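PDB 5I4M: amidase, hydantoinase/carbamoylase family from Burkholderia vietnamiensis, which probably hydrolyses N-carbamoyl-L-amino acids to the free L-amino acids, using two zinc ions bound in each subunit. Local coordinates for residues 135-138 with 139-143; 157-160 with 161-165; 182-185 with 186-190; 399-403 with 404-408; 420-423 with 424-428. One frame throughout, in Å; residues are numbered along the deposited sequence.

Interaction 1: 135-138 with 139-143; sequences IETE and HPVEV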
loop_
_atom_site.group_PDB
_atom_site.type_symbol
_atom_site.label_atom_id
_atom_site.label_comp_id
_atom_site.label_asym_id
_atom_site.label_seq_id
_atom_site.Cartn_x
_atom_site.Cartn_y
_atom_site.Cartn_z
ATOM N N ILE A 135 41.098 33.360 -4.217
ATOM C CA ILE A 135 40.407 34.042 -5.300
ATOM C C ILE A 135 39.322 34.940 -4.728
ATOM O O ILE A 135 38.458 34.490 -3.960
ATOM C CB ILE A 135 39.812 33.027 -6.285
ATOM C CG1 ILE A 135 40.934 32.268 -6.990
ATOM C CG2 ILE A 135 38.886 33.723 -7.285
ATOM C CD1 ILE A 135 40.439 31.102 -7.807
ATOM N N GLU A 136 39.358 36.207 -5.112
ATOM C CA GLU A 136 38.282 37.146 -4.843
ATOM C C GLU A 136 37.418 37.258 -6.089
ATOM O O GLU A 136 37.938 37.483 -7.186
ATOM C CB GLU A 136 38.836 38.514 -4.455
ATOM C CG GLU A 136 37.780 39.597 -4.316
ATOM C CD GLU A 136 38.371 40.936 -3.891
ATOM O OE1 GLU A 136 38.983 41.626 -4.740
ATOM O OE2 GLU A 136 38.228 41.291 -2.701
ATOM N N THR A 137 36.113 37.078 -5.925
ATOM C CA THR A 137 35.159 37.238 -7.011
ATOM C C THR A 137 34.502 38.613 -6.943
ATOM O O THR A 137 34.420 39.236 -5.882
ATOM C CB THR A 137 34.082 36.147 -6.965
ATOM O OG1 THR A 137 33.355 36.234 -5.729
ATOM C CG2 THR A 137 34.719 34.767 -7.079
ATOM N N GLU A 138 34.022 39.078 -8.098
ATOM C CA GLU A 138 33.307 40.352 -8.140
ATOM C C GLU A 138 31.917 40.212 -7.524
ATOM O O GLU A 138 31.537 40.975 -6.628
ATOM C CB GLU A 138 33.215 40.845 -9.583
ATOM C CG GLU A 138 32.631 42.239 -9.729
ATOM C CD GLU A 138 33.685 43.337 -9.644
ATOM O OE1 GLU A 138 33.370 44.478 -10.051
ATOM O OE2 GLU A 138 34.820 43.055 -9.187
ATOM N N HIS A 139 31.159 39.251 -7.991
ATOM C CA HIS A 139 29.870 38.917 -7.418
ATOM C C HIS A 139 30.058 37.967 -6.238
ATOM O O HIS A 139 30.944 37.110 -6.267
ATOM C CB HIS A 139 28.970 38.243 -8.460
ATOM C CG HIS A 139 28.665 39.096 -9.652
ATOM N ND1 HIS A 139 27.451 39.731 -9.820
ATOM C CD2 HIS A 139 29.407 39.408 -10.740
ATOM C CE1 HIS A 139 27.461 40.398 -10.962
ATOM N NE2 HIS A 139 28.636 40.221 -11.538
ATOM N N PRO A 140 29.221 38.065 -5.208
ATOM C CA PRO A 140 29.213 37.019 -4.188
ATOM C C PRO A 140 28.827 35.691 -4.819
ATOM O O PRO A 140 28.199 35.634 -5.878
ATOM C CB PRO A 140 28.153 37.498 -3.188
ATOM C CG PRO A 140 27.259 38.393 -3.991
ATOM C CD PRO A 140 28.172 39.072 -4.974
ATOM N N VAL A 141 29.228 34.615 -4.154
ATOM C CA VAL A 141 28.925 33.256 -4.580
ATOM C C VAL A 141 28.135 32.587 -3.466
ATOM O O VAL A 141 28.439 32.778 -2.285
ATOM C CB VAL A 141 30.222 32.481 -4.901
ATOM C CG1 VAL A 141 29.956 30.991 -4.990
ATOM C CG2 VAL A 141 30.857 33.010 -6.202
ATOM N N GLU A 142 27.096 31.838 -3.830
ATOM C CA GLU A 142 26.288 31.155 -2.829
ATOM C C GLU A 142 26.107 29.690 -3.189
ATOM O O GLU A 142 26.013 29.336 -4.364
ATOM C CB GLU A 142 24.894 31.805 -2.690
ATOM C CG GLU A 142 24.915 33.225 -2.146
ATOM C CD GLU A 142 23.517 33.775 -1.898
ATOM O OE1 GLU A 142 23.392 34.969 -1.569
ATOM O OE2 GLU A 142 22.540 33.014 -2.041
ATOM N N VAL A 143 26.059 28.835 -2.164
ATOM C CA VAL A 143 25.627 27.443 -2.292
ATOM C C VAL A 143 24.293 27.308 -1.574
ATOM O O VAL A 143 24.149 27.788 -0.445
ATOM C CB VAL A 143 26.658 26.467 -1.698
ATOM C CG1 VAL A 143 26.261 25.022 -1.997
ATOM C CG2 VAL A 143 28.037 26.781 -2.227
#
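Thr137 reaches over the bend at Glu138 and gives its hydroxyl proton to the backbone of His139, with OG1 2.6 Å from His139 O. The donor comes in from outside the carbonyl plane, tilted by 27°, at a C=O...OG1 angle of 153°. With chi1 at 61°, OG1 stands between the threonine's own N and carbonyl carbon, on the side from which it meets His139 O. Val141 CG2 packs beside the hydroxyl, 4.1 Å from Thr137 OG1. A threonine suits this buried place because its hydroxyl pairs with a main-chain oxygen while its methyl stays with apolar neighbours. At His139 the contact is mere adjacency, CB lying 3.7 Å from Glu138 C. The bend is the last part of the connection from helix 117-132 into strand 141-145, a strand of the catalytic domain that pairs in parallel with 99-103 and antiparallel with 85-89. Pro140, already extended, leads the chain into that strand. Glu138 turns its carboxylate away from the bend to a salt bridge with Arg92, while the imidazole of His139 stacks on His205 and uses ND1 to bond Ala97 O. Val141 packs on Ile127 of helix 117-132 and on Ala429 of helix 411-429, the two helices that cover this side of the strand.

Interaction 2: 157-160 with 161-165; sequences AMVA and SGVFA. With 3PG (3-phosphoglyceric acid), chain E.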
loop_
_atom_site.group_PDB
_atom_site.type_symbol
_atom_site.label_atom_id
_atom_site.label_comp_id
_atom_site.label_asym_id
_atom_site.label_seq_id
_atom_site.Cartn_x
_atom_site.Cartn_y
_atom_site.Cartn_z
ATOM N N ALA A 157 7.315 17.716 -6.587
ATOM C CA ALA A 157 8.733 18.020 -6.525
ATOM C C ALA A 157 8.993 19.519 -6.661
ATOM O O ALA A 157 8.153 20.285 -7.142
ATOM C CB ALA A 157 9.473 17.286 -7.640
ATOM N N MET A 158 10.186 19.927 -6.224
ATOM C CA MET A 158 10.755 21.234 -6.550
ATOM C C MET A 158 9.902 22.391 -6.026
ATOM O O MET A 158 9.933 23.494 -6.574
ATOM C CB MET A 158 10.957 21.360 -8.063
ATOM C CG MET A 158 11.922 20.320 -8.645
ATOM S SD MET A 158 11.451 19.779 -10.311
ATOM C CE MET A 158 11.350 21.345 -11.169
ATOM N N VAL A 159 9.124 22.169 -4.964
ATOM C CA VAL A 159 8.164 23.202 -4.587
ATOM C C VAL A 159 8.879 24.390 -3.955
ATOM O O VAL A 159 8.466 25.540 -4.138
ATOM C CB VAL A 159 7.074 22.615 -3.666
ATOM C CG1 VAL A 159 6.241 23.717 -3.039
ATOM C CG2 VAL A 159 6.164 21.713 -4.479
ATOM N N ALA A 160 9.973 24.151 -3.232
ATOM C CA ALA A 160 10.622 25.253 -2.528
ATOM C C ALA A 160 11.352 26.182 -3.491
ATOM O O ALA A 160 11.333 27.406 -3.307
ATOM C CB ALA A 160 11.572 24.710 -1.457
ATOM N N SER A 161 12.006 25.627 -4.527
ATOM C CA SER A 161 12.543 26.500 -5.563
ATOM C C SER A 161 11.422 27.091 -6.406
ATOM O O SER A 161 11.566 28.199 -6.929
ATOM C CB SER A 161 13.556 25.760 -6.438
ATOM O OG SER A 161 13.035 24.545 -6.951
ATOM N N GLY A 162 10.294 26.380 -6.533
ATOM C CA GLY A 162 9.133 26.972 -7.190
ATOM C C GLY A 162 8.602 28.192 -6.455
ATOM O O GLY A 162 8.207 29.178 -7.077
ATOM N N VAL A 163 8.565 28.141 -5.125
ATOM C CA VAL A 163 8.177 29.327 -4.364
ATOM C C VAL A 163 9.187 30.443 -4.594
ATOM O O VAL A 163 8.824 31.604 -4.839
ATOM C CB VAL A 163 8.057 29.005 -2.864
ATOM C CG1 VAL A 163 7.747 30.288 -2.105
ATOM C CG2 VAL A 163 6.991 27.949 -2.607
ATOM N N PHE A 164 10.475 30.100 -4.510
ATOM C CA PHE A 164 11.540 31.083 -4.716
ATOM C C PHE A 164 11.381 31.786 -6.054
ATOM O O PHE A 164 11.463 33.022 -6.135
ATOM C CB PHE A 164 12.908 30.390 -4.631
ATOM C CG PHE A 164 14.075 31.351 -4.678
ATOM C CD1 PHE A 164 14.540 31.844 -5.893
ATOM C CD2 PHE A 164 14.694 31.763 -3.510
ATOM C CE1 PHE A 164 15.603 32.742 -5.944
ATOM C CE2 PHE A 164 15.754 32.662 -3.549
ATOM C CZ PHE A 164 16.211 33.148 -4.773
ATOM N N ALA A 165 11.103 31.021 -7.105
ATOM C CA ALA A 165 10.994 31.558 -8.451
ATOM C C ALA A 165 9.665 32.249 -8.727
ATOM O O ALA A 165 9.485 32.764 -9.833
ATOM C CB ALA A 165 11.213 30.436 -9.479
HETATM C C1 3PG E . 11.980 14.224 -10.615
HETATM O O1 3PG E . 11.420 13.145 -10.349
HETATM O O2 3PG E . 12.450 14.481 -11.745
HETATM C C2 3PG E . 12.082 15.248 -9.521
HETATM O O3 3PG E . 12.291 16.556 -10.082
HETATM C C3 3PG E . 13.261 14.888 -8.646
HETATM O O1P 3PG E . 14.465 14.994 -9.409
HETATM P P 3PG E . 15.834 14.299 -8.840
HETATM O O2P 3PG E . 15.918 14.657 -7.376
HETATM O O3P 3PG E . 15.603 12.811 -9.066
HETATM O O4P 3PG E . 16.945 14.943 -9.689
#
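The ring of Phe164 swings clear of Ala160, one turn earlier, so that CB alone of the phenylalanine side chain meets it, 3.6 Å from Ala160 O; beyond that, the ring joins Trp146 in an edge-to-face pair. Ala160 and Phe164 belong to the short helix 159-164, which starts beside the ligand pocket. Met158 is its N-cap residue, and its carbonyl opens the series of helical hydrogen bonds: Gly162 N bonds Met158 O at 2.9 Å, followed by Val163 N to Val159 O at 2.8 Å. The two valines stand on one flank, Val159 CG1 lying 4.3 Å from Val163 CG2, and Val163 CG2 also leans over Val159 O at 3.2 Å. Ser161, with chi1 at 52°, carries its hydroxyl back toward the start of the helix, 3.3 Å from Met158 O; the hydroxyl is hydrogen-bonded to Asp380, which ties the helix to the neighbouring 380-384. A methionine at the cap offers a long, flexible and apolar arm that can line a pocket. Bent at chi2 and chi3, that arm brings its sulfur to the bound 3-phosphoglyceric acid, Met158 SD lying 3.3 Å from O3 of the ligand.

Interaction 3: 182-185 with 186-190; sequences KTIG and EELAR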
loop_
_atom_site.group_PDB
_atom_site.type_symbol
_atom_site.label_atom_id
_atom_site.label_comp_id
_atom_site.label_asym_id
_atom_site.label_seq_id
_atom_site.Cartn_x
_atom_site.Cartn_y
_atom_site.Cartn_z
ATOM N N LYS A 182 1.141 15.538 7.974
ATOM C CA LYS A 182 2.065 16.569 8.427
ATOM C C LYS A 182 2.431 17.494 7.271
ATOM O O LYS A 182 2.698 17.038 6.158
ATOM C CB LYS A 182 3.328 15.936 9.011
ATOM C CG LYS A 182 3.061 15.010 10.195
ATOM C CD LYS A 182 4.344 14.377 10.708
ATOM C CE LYS A 182 4.067 13.379 11.833
ATOM N NZ LYS A 182 5.294 12.601 12.159
ATOM N N THR A 183 2.442 18.796 7.540
ATOM C CA THR A 183 2.732 19.762 6.486
ATOM C C THR A 183 4.215 20.087 6.438
ATOM O O THR A 183 4.948 19.897 7.405
ATOM C CB THR A 183 1.960 21.064 6.678
ATOM O OG1 THR A 183 2.459 21.742 7.840
ATOM C CG2 THR A 183 0.460 20.797 6.824
ATOM N N ILE A 184 4.650 20.597 5.284
ATOM C CA ILE A 184 6.018 21.092 5.168
ATOM C C ILE A 184 6.286 22.160 6.221
ATOM O O ILE A 184 7.328 22.146 6.886
ATOM C CB ILE A 184 6.276 21.611 3.739
ATOM C CG1 ILE A 184 6.458 20.432 2.774
ATOM C CG2 ILE A 184 7.502 22.538 3.710
ATOM C CD1 ILE A 184 6.772 20.851 1.301
ATOM N N GLY A 185 5.335 23.077 6.421
ATOM C CA GLY A 185 5.527 24.132 7.405
ATOM C C GLY A 185 5.693 23.607 8.823
ATOM O O GLY A 185 6.516 24.111 9.590
ATOM N N GLU A 186 4.900 22.604 9.197
ATOM C CA GLU A 186 5.050 22.024 10.531
ATOM C C GLU A 186 6.406 21.354 10.683
ATOM O O GLU A 186 7.076 21.506 11.716
ATOM C CB GLU A 186 3.934 21.012 10.797
ATOM C CG GLU A 186 2.563 21.637 11.011
ATOM C CD GLU A 186 1.422 20.676 10.703
ATOM O OE1 GLU A 186 1.688 19.489 10.394
ATOM O OE2 GLU A 186 0.255 21.117 10.780
ATOM N N GLU A 187 6.827 20.606 9.666
ATOM C CA GLU A 187 8.072 19.861 9.777
ATOM C C GLU A 187 9.291 20.774 9.693
ATOM O O GLU A 187 10.311 20.486 10.328
ATOM C CB GLU A 187 8.105 18.769 8.717
ATOM C CG GLU A 187 7.115 17.652 9.025
ATOM C CD GLU A 187 7.479 16.887 10.290
ATOM O OE1 GLU A 187 8.151 15.839 10.189
ATOM O OE2 GLU A 187 7.098 17.332 11.390
ATOM N N LEU A 188 9.207 21.874 8.935
ATOM C CA LEU A 188 10.265 22.884 8.983
ATOM C C LEU A 188 10.443 23.417 10.406
ATOM O O LEU A 188 11.566 23.510 10.914
ATOM C CB LEU A 188 9.949 24.035 8.015
ATOM C CG LEU A 188 10.104 23.796 6.506
ATOM C CD1 LEU A 188 9.524 24.961 5.675
ATOM C CD2 LEU A 188 11.569 23.550 6.150
ATOM N N ALA A 189 9.340 23.790 11.060
ATOM C CA ALA A 189 9.440 24.257 12.439
ATOM C C ALA A 189 10.002 23.166 13.344
ATOM O O ALA A 189 10.821 23.446 14.228
ATOM C CB ALA A 189 8.074 24.730 12.940
ATOM N N ARG A 190 9.610 21.911 13.109
ATOM C CA ARG A 190 10.046 20.825 13.981
ATOM C C ARG A 190 11.556 20.643 13.936
ATOM O O ARG A 190 12.189 20.450 14.980
ATOM C CB ARG A 190 9.351 19.514 13.605
ATOM C CG ARG A 190 9.592 18.409 14.632
ATOM C CD ARG A 190 8.952 17.105 14.213
ATOM N NE ARG A 190 9.530 16.614 12.970
ATOM C CZ ARG A 190 10.697 15.982 12.899
ATOM N NH1 ARG A 190 11.399 15.768 14.005
ATOM N NH2 ARG A 190 11.163 15.567 11.725
HETATM O O HOH W 1 8.007 13.715 11.608
#
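Glu187 OE1 is gripped from several sides: a water that also accepts from Lys182 donates to it, Arg190 NE and NH2 reach it through weak bonds, and Arg153 adds a salt bridge. The water lies 2.6 Å from Glu187 OE1 and 3.0 Å from Lys182 NZ, joining two groups whose charged atoms do not touch. Nearer the backbone, the extended lysine chain passes Glu187 obliquely, Lys182 CD lying 4.0 Å from Glu187 CD. The stronger hold of Arg190 is on the other oxygen: Arg190 NE is 3.0 Å from Glu187 OE2, with the carboxylate at the guanidinium edge. Glu187 and Arg190 lie one turn apart on helix 184-191, whose start is a capping box. Thr183, the N-cap, accepts from Glu186 N at 2.9 Å through OG1, and Glu186 OE1 in turn accepts a hydrogen bond from Thr183 N at 3.0 Å. That second bond is almost straight at 171°, although the N-H meets the carboxylate from well above its plane. Threonine and glutamate suit these positions because each side chain satisfies an amide that the first turn leaves without a helical acceptor. The OG1 of Thr183, at a chi1 of 68°, is set between its own N and carbonyl carbon, facing the helix. On the buried flank Ile184 CG2 lies beside Leu188 CD1 at 3.7 Å, the two branched chains pointing the same way toward the interior.

Interaction 4: 399-403 with 404-408; sequences DGISH and NEIED. With ZN (zinc ion), chain D; 3PG (3-phosphoglyceric acid), chain E.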
loop_
_atom_site.group_PDB
_atom_site.type_symbol
_atom_site.label_atom_id
_atom_site.label_comp_id
_atom_site.label_asym_id
_atom_site.label_seq_id
_atom_site.Cartn_x
_atom_site.Cartn_y
_atom_site.Cartn_z
ATOM N N ASP A 399 25.689 2.621 -15.050
ATOM C CA ASP A 399 24.540 1.933 -15.632
ATOM C C ASP A 399 23.328 2.850 -15.742
ATOM O O ASP A 399 22.202 2.385 -15.969
ATOM C CB ASP A 399 24.195 0.662 -14.841
ATOM C CG ASP A 399 25.338 -0.348 -14.837
ATOM O OD1 ASP A 399 26.054 -0.441 -15.854
ATOM O OD2 ASP A 399 25.539 -1.031 -13.812
ATOM N N GLY A 400 23.562 4.154 -15.601
ATOM C CA GLY A 400 22.528 5.163 -15.667
ATOM C C GLY A 400 21.434 5.058 -14.631
ATOM O O GLY A 400 20.361 5.630 -14.828
ATOM N N ILE A 401 21.663 4.378 -13.508
ATOM C CA ILE A 401 20.577 4.142 -12.566
ATOM C C ILE A 401 20.583 5.212 -11.484
ATOM O O ILE A 401 21.636 5.632 -10.980
ATOM C CB ILE A 401 20.637 2.726 -11.963
ATOM C CG1 ILE A 401 19.386 2.489 -11.103
ATOM C CG2 ILE A 401 21.902 2.528 -11.168
ATOM C CD1 ILE A 401 18.693 1.162 -11.356
ATOM N N SER A 402 19.387 5.663 -11.130
ATOM C CA SER A 402 19.175 6.576 -10.026
ATOM C C SER A 402 17.851 6.195 -9.390
ATOM O O SER A 402 17.078 5.410 -9.952
ATOM C CB SER A 402 19.186 8.036 -10.489
ATOM O OG SER A 402 19.079 8.915 -9.386
ATOM N N HIS A 403 17.605 6.739 -8.200
ATOM C CA HIS A 403 16.455 6.365 -7.376
ATOM C C HIS A 403 16.480 4.878 -7.028
ATOM O O HIS A 403 15.439 4.252 -6.806
ATOM C CB HIS A 403 15.140 6.784 -8.042
ATOM C CG HIS A 403 14.903 8.265 -7.955
ATOM N ND1 HIS A 403 13.697 8.860 -8.251
ATOM C CD2 HIS A 403 15.736 9.267 -7.577
ATOM C CE1 HIS A 403 13.796 10.166 -8.064
ATOM N NE2 HIS A 403 15.024 10.440 -7.653
ATOM N N ASN A 404 17.697 4.340 -6.943
ATOM C CA ASN A 404 18.011 2.997 -6.474
ATOM C C ASN A 404 19.262 3.137 -5.614
ATOM O O ASN A 404 20.121 3.974 -5.900
ATOM C CB ASN A 404 18.237 2.038 -7.667
ATOM C CG ASN A 404 18.436 0.577 -7.247
ATOM O OD1 ASN A 404 19.312 0.248 -6.442
ATOM N ND2 ASN A 404 17.622 -0.312 -7.820
ATOM N N GLU A 405 19.346 2.353 -4.543
ATOM C CA GLU A 405 20.445 2.515 -3.597
ATOM C C GLU A 405 21.808 2.147 -4.183
ATOM O O GLU A 405 22.832 2.519 -3.598
ATOM C CB GLU A 405 20.151 1.687 -2.349
ATOM C CG GLU A 405 18.934 2.199 -1.592
ATOM C CD GLU A 405 18.233 1.127 -0.793
ATOM O OE1 GLU A 405 18.719 0.779 0.299
ATOM O OE2 GLU A 405 17.187 0.634 -1.256
ATOM N N ILE A 406 21.850 1.451 -5.326
ATOM C CA ILE A 406 23.117 1.140 -5.979
ATOM C C ILE A 406 23.593 2.252 -6.902
ATOM O O ILE A 406 24.603 2.074 -7.588
ATOM C CB ILE A 406 23.042 -0.167 -6.797
ATOM C CG1 ILE A 406 22.103 0.011 -7.992
ATOM C CG2 ILE A 406 22.624 -1.339 -5.907
ATOM C CD1 ILE A 406 22.033 -1.191 -8.897
ATOM N N GLU A 407 22.901 3.386 -6.936
ATOM C CA GLU A 407 23.359 4.551 -7.686
ATOM C C GLU A 407 24.830 4.829 -7.394
ATOM O O GLU A 407 25.271 4.760 -6.242
ATOM C CB GLU A 407 22.489 5.749 -7.294
ATOM C CG GLU A 407 22.823 7.058 -7.974
ATOM C CD GLU A 407 22.094 8.199 -7.319
ATOM O OE1 GLU A 407 20.897 8.409 -7.638
ATOM O OE2 GLU A 407 22.706 8.856 -6.447
ATOM N N ASP A 408 25.606 5.115 -8.441
ATOM C CA ASP A 408 27.047 5.204 -8.243
ATOM C C ASP A 408 27.689 6.106 -9.286
ATOM O O ASP A 408 27.167 6.280 -10.391
ATOM C CB ASP A 408 27.688 3.813 -8.287
ATOM C CG ASP A 408 28.999 3.740 -7.513
ATOM O OD1 ASP A 408 29.343 4.703 -6.781
ATOM O OD2 ASP A 408 29.677 2.697 -7.630
HETATM ZN ZN ZN D . 15.894 12.331 -7.143
HETATM C C1 3PG E . 11.980 14.224 -10.615
HETATM O O1 3PG E . 11.420 13.145 -10.349
HETATM O O2 3PG E . 12.450 14.481 -11.745
HETATM C C2 3PG E . 12.082 15.248 -9.521
HETATM O O3 3PG E . 12.291 16.556 -10.082
HETATM C C3 3PG E . 13.261 14.888 -8.646
HETATM O O1P 3PG E . 14.465 14.994 -9.409
HETATM P P 3PG E . 15.834 14.299 -8.840
HETATM O O2P 3PG E . 15.918 14.657 -7.376
HETATM O O3P 3PG E . 15.603 12.811 -9.066
HETATM O O4P 3PG E . 16.945 14.943 -9.689
HETATM O O HOH W 2 24.223 4.964 -10.995
HETATM O O HOH W 3 18.738 8.445 -5.964
#
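The loop between strand 390-395 and helix 411-429 carries one ligand of the two-zinc site found in the M20 family, and its two halves meet around Ser402 and Glu407. His403 NE2 binds the zinc at 2.1 Å, with two phosphate oxygens of 3-phosphoglyceric acid, O3P at 2.0 Å and O2P at 2.3 Å from the zinc; Asp115 and Glu150 supply the remaining protein ligands. Ser402 OG, turned opposite its backbone N (chi1 -176°) and so toward Glu407, donates to Glu407 OE1 at 2.6 Å, nearly in line with the C-O bond; Gln214 NE2 also bonds this hydroxyl. A water 2.7 Å from Glu407 OE1 links that oxygen to the main-chain N of the zinc-binding histidine. Asn404 begins a type I turn closed at Glu407 N; its OD1 takes Ile406 N at 3.0 Å on an in-plane lone pair, an Asx turn that suits asparagine, and its ND2 donates to Glu245 O of the second subunit. Ile401 CG1 packs 3.7 Å from Asn404 CB. In the second subunit, Asn296 O accepts from His403 ND1 and His247 stacks on the imidazole. Glu407 OE2 accepts from the backbone of Phe114 and Asp115; with all these donors, the buried carboxylate probably acts as a second-shell brace linking two zinc-binding stretches.

Interaction 5: 420-423 with 424-428; sequences VLLH and AMLSR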
loop_
_atom_site.group_PDB
_atom_site.type_symbol
_atom_site.label_atom_id
_atom_site.label_comp_id
_atom_site.label_asym_id
_atom_site.label_seq_id
_atom_site.Cartn_x
_atom_site.Cartn_y
_atom_site.Cartn_z
ATOM N N VAL A 420 34.228 21.697 -13.701
ATOM C CA VAL A 420 33.443 22.448 -14.675
ATOM C C VAL A 420 32.540 23.448 -13.964
ATOM O O VAL A 420 32.418 24.608 -14.380
ATOM C CB VAL A 420 32.652 21.468 -15.559
ATOM C CG1 VAL A 420 31.643 22.215 -16.422
ATOM C CG2 VAL A 420 33.626 20.659 -16.420
ATOM N N LEU A 421 31.900 23.021 -12.875
ATOM C CA LEU A 421 31.094 23.942 -12.079
ATOM C C LEU A 421 31.940 25.106 -11.578
ATOM O O LEU A 421 31.539 26.270 -11.673
ATOM C CB LEU A 421 30.461 23.202 -10.899
ATOM C CG LEU A 421 29.631 24.082 -9.962
ATOM C CD1 LEU A 421 28.374 24.549 -10.684
ATOM C CD2 LEU A 421 29.273 23.358 -8.655
ATOM N N LEU A 422 33.119 24.799 -11.033
ATOM C CA LEU A 422 34.031 25.829 -10.545
ATOM C C LEU A 422 34.299 26.889 -11.603
ATOM O O LEU A 422 34.175 28.091 -11.341
ATOM C CB LEU A 422 35.349 25.186 -10.101
ATOM C CG LEU A 422 36.500 26.120 -9.721
ATOM C CD1 LEU A 422 36.109 27.004 -8.537
ATOM C CD2 LEU A 422 37.775 25.317 -9.407
ATOM N N HIS A 423 34.676 26.468 -12.809
ATOM C CA HIS A 423 35.051 27.470 -13.796
ATOM C C HIS A 423 33.855 28.151 -14.437
ATOM O O HIS A 423 33.941 29.341 -14.769
ATOM C CB HIS A 423 35.980 26.861 -14.832
ATOM C CG HIS A 423 37.398 26.867 -14.368
ATOM N ND1 HIS A 423 38.257 27.908 -14.638
ATOM C CD2 HIS A 423 38.070 26.026 -13.547
ATOM C CE1 HIS A 423 39.421 27.674 -14.056
ATOM N NE2 HIS A 423 39.334 26.539 -13.387
ATOM N N ALA A 424 32.739 27.447 -14.609
ATOM C CA ALA A 424 31.541 28.117 -15.097
ATOM C C ALA A 424 31.089 29.184 -14.115
ATOM O O ALA A 424 30.713 30.294 -14.515
ATOM C CB ALA A 424 30.428 27.100 -15.340
ATOM N N MET A 425 31.122 28.869 -12.821
ATOM C CA MET A 425 30.766 29.860 -11.812
ATOM C C MET A 425 31.771 31.001 -11.793
ATOM O O MET A 425 31.389 32.177 -11.740
ATOM C CB MET A 425 30.673 29.204 -10.435
ATOM C CG MET A 425 29.504 28.246 -10.296
ATOM S SD MET A 425 29.398 27.642 -8.603
ATOM C CE MET A 425 28.948 29.142 -7.729
ATOM N N LEU A 426 33.066 30.672 -11.834
ATOM C CA LEU A 426 34.088 31.717 -11.865
ATOM C C LEU A 426 33.888 32.644 -13.050
ATOM O O LEU A 426 34.020 33.868 -12.926
ATOM C CB LEU A 426 35.479 31.097 -11.929
ATOM C CG LEU A 426 36.210 30.913 -10.611
ATOM C CD1 LEU A 426 37.526 30.205 -10.876
ATOM C CD2 LEU A 426 36.435 32.263 -9.942
ATOM N N SER A 427 33.577 32.073 -14.211
ATOM C CA SER A 427 33.388 32.883 -15.406
ATOM C C SER A 427 32.332 33.959 -15.182
ATOM O O SER A 427 32.524 35.119 -15.562
ATOM C CB SER A 427 33.009 31.980 -16.576
ATOM O OG SER A 427 32.892 32.722 -17.772
ATOM N N ARG A 428 31.220 33.607 -14.544
ATOM C CA ARG A 428 30.164 34.589 -14.361
ATOM C C ARG A 428 30.370 35.454 -13.122
ATOM O O ARG A 428 29.998 36.635 -13.131
ATOM C CB ARG A 428 28.814 33.878 -14.294
ATOM C CG ARG A 428 28.633 32.894 -15.447
ATOM C CD ARG A 428 27.389 33.172 -16.239
ATOM N NE ARG A 428 27.283 34.565 -16.654
ATOM C CZ ARG A 428 26.184 35.092 -17.186
ATOM N NH1 ARG A 428 25.102 34.340 -17.369
ATOM N NH2 ARG A 428 26.158 36.371 -17.536
#
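Leu421 sends CG directly opposite its backbone nitrogen (chi1 178°), whereas Met425, one turn on, keeps CG opposite its carbonyl carbon (chi1 -68°); the two choices bring the chains side by side, pointing the same way. Leu421 CG then lies 3.8 Å from Met425 SD, and Leu421 CD1 is 3.9 Å from the same sulfur. The methionine bends at chi3, the rotation about CG-SD that places CE. Leu422 and Leu426 repeat the spacing on an adjoining flank, more loosely, their CD1 methyls 4.2 Å apart. Leu426 CD1 also stands over one face of the His423 ring, 4.5 Å from His423 ND1. The frame for all this is a regular stretch of helix 411-429, with bonds such as Met425 N to Leu421 O at 2.9 Å and Ser427 N to His423 O at 2.8 Å. Ala424, with its small side chain, lets the helix lie close to Phe208 of strand 206-212. Leu421 packs on both Phe208 and Val126 of helix 117-132, Leu422 on Val126, and His423 meets Phe366. Leucine and methionine suit the largely apolar flanks because they can adjust their shape, while Ser427 lies where the helix is exposed. The side-chain contacts between successive turns are thus dispersive and weakly directional; between these turns the directional bonds are those of the main chain, and His423 adds one from NE2 to Ile25 O.

In the fold
Interactions 2 and 4 converge on the active site from different parts of the chain without touching: both contact the bound 3-phosphoglyceric acid, though their centres are 25 Å apart and their nearest atoms about 8 Å. Interaction 4 supplies a zinc ligand and faces the second subunit; interaction 2 lines the pocket with the side chain of Met158, about 8 Å from a zinc ion. Interaction 3 sits further out, its nearest atoms about 5 Å from interaction 2, with the side chain of Ile184 about 13 Å from the ligand. Interactions 1 and 5 form a separate packing cluster with centres 11 Å apart, joined where Val141 CG1 meets Met425 CE at 3.5 Å. The helix of interaction 5 follows the loop of interaction 4.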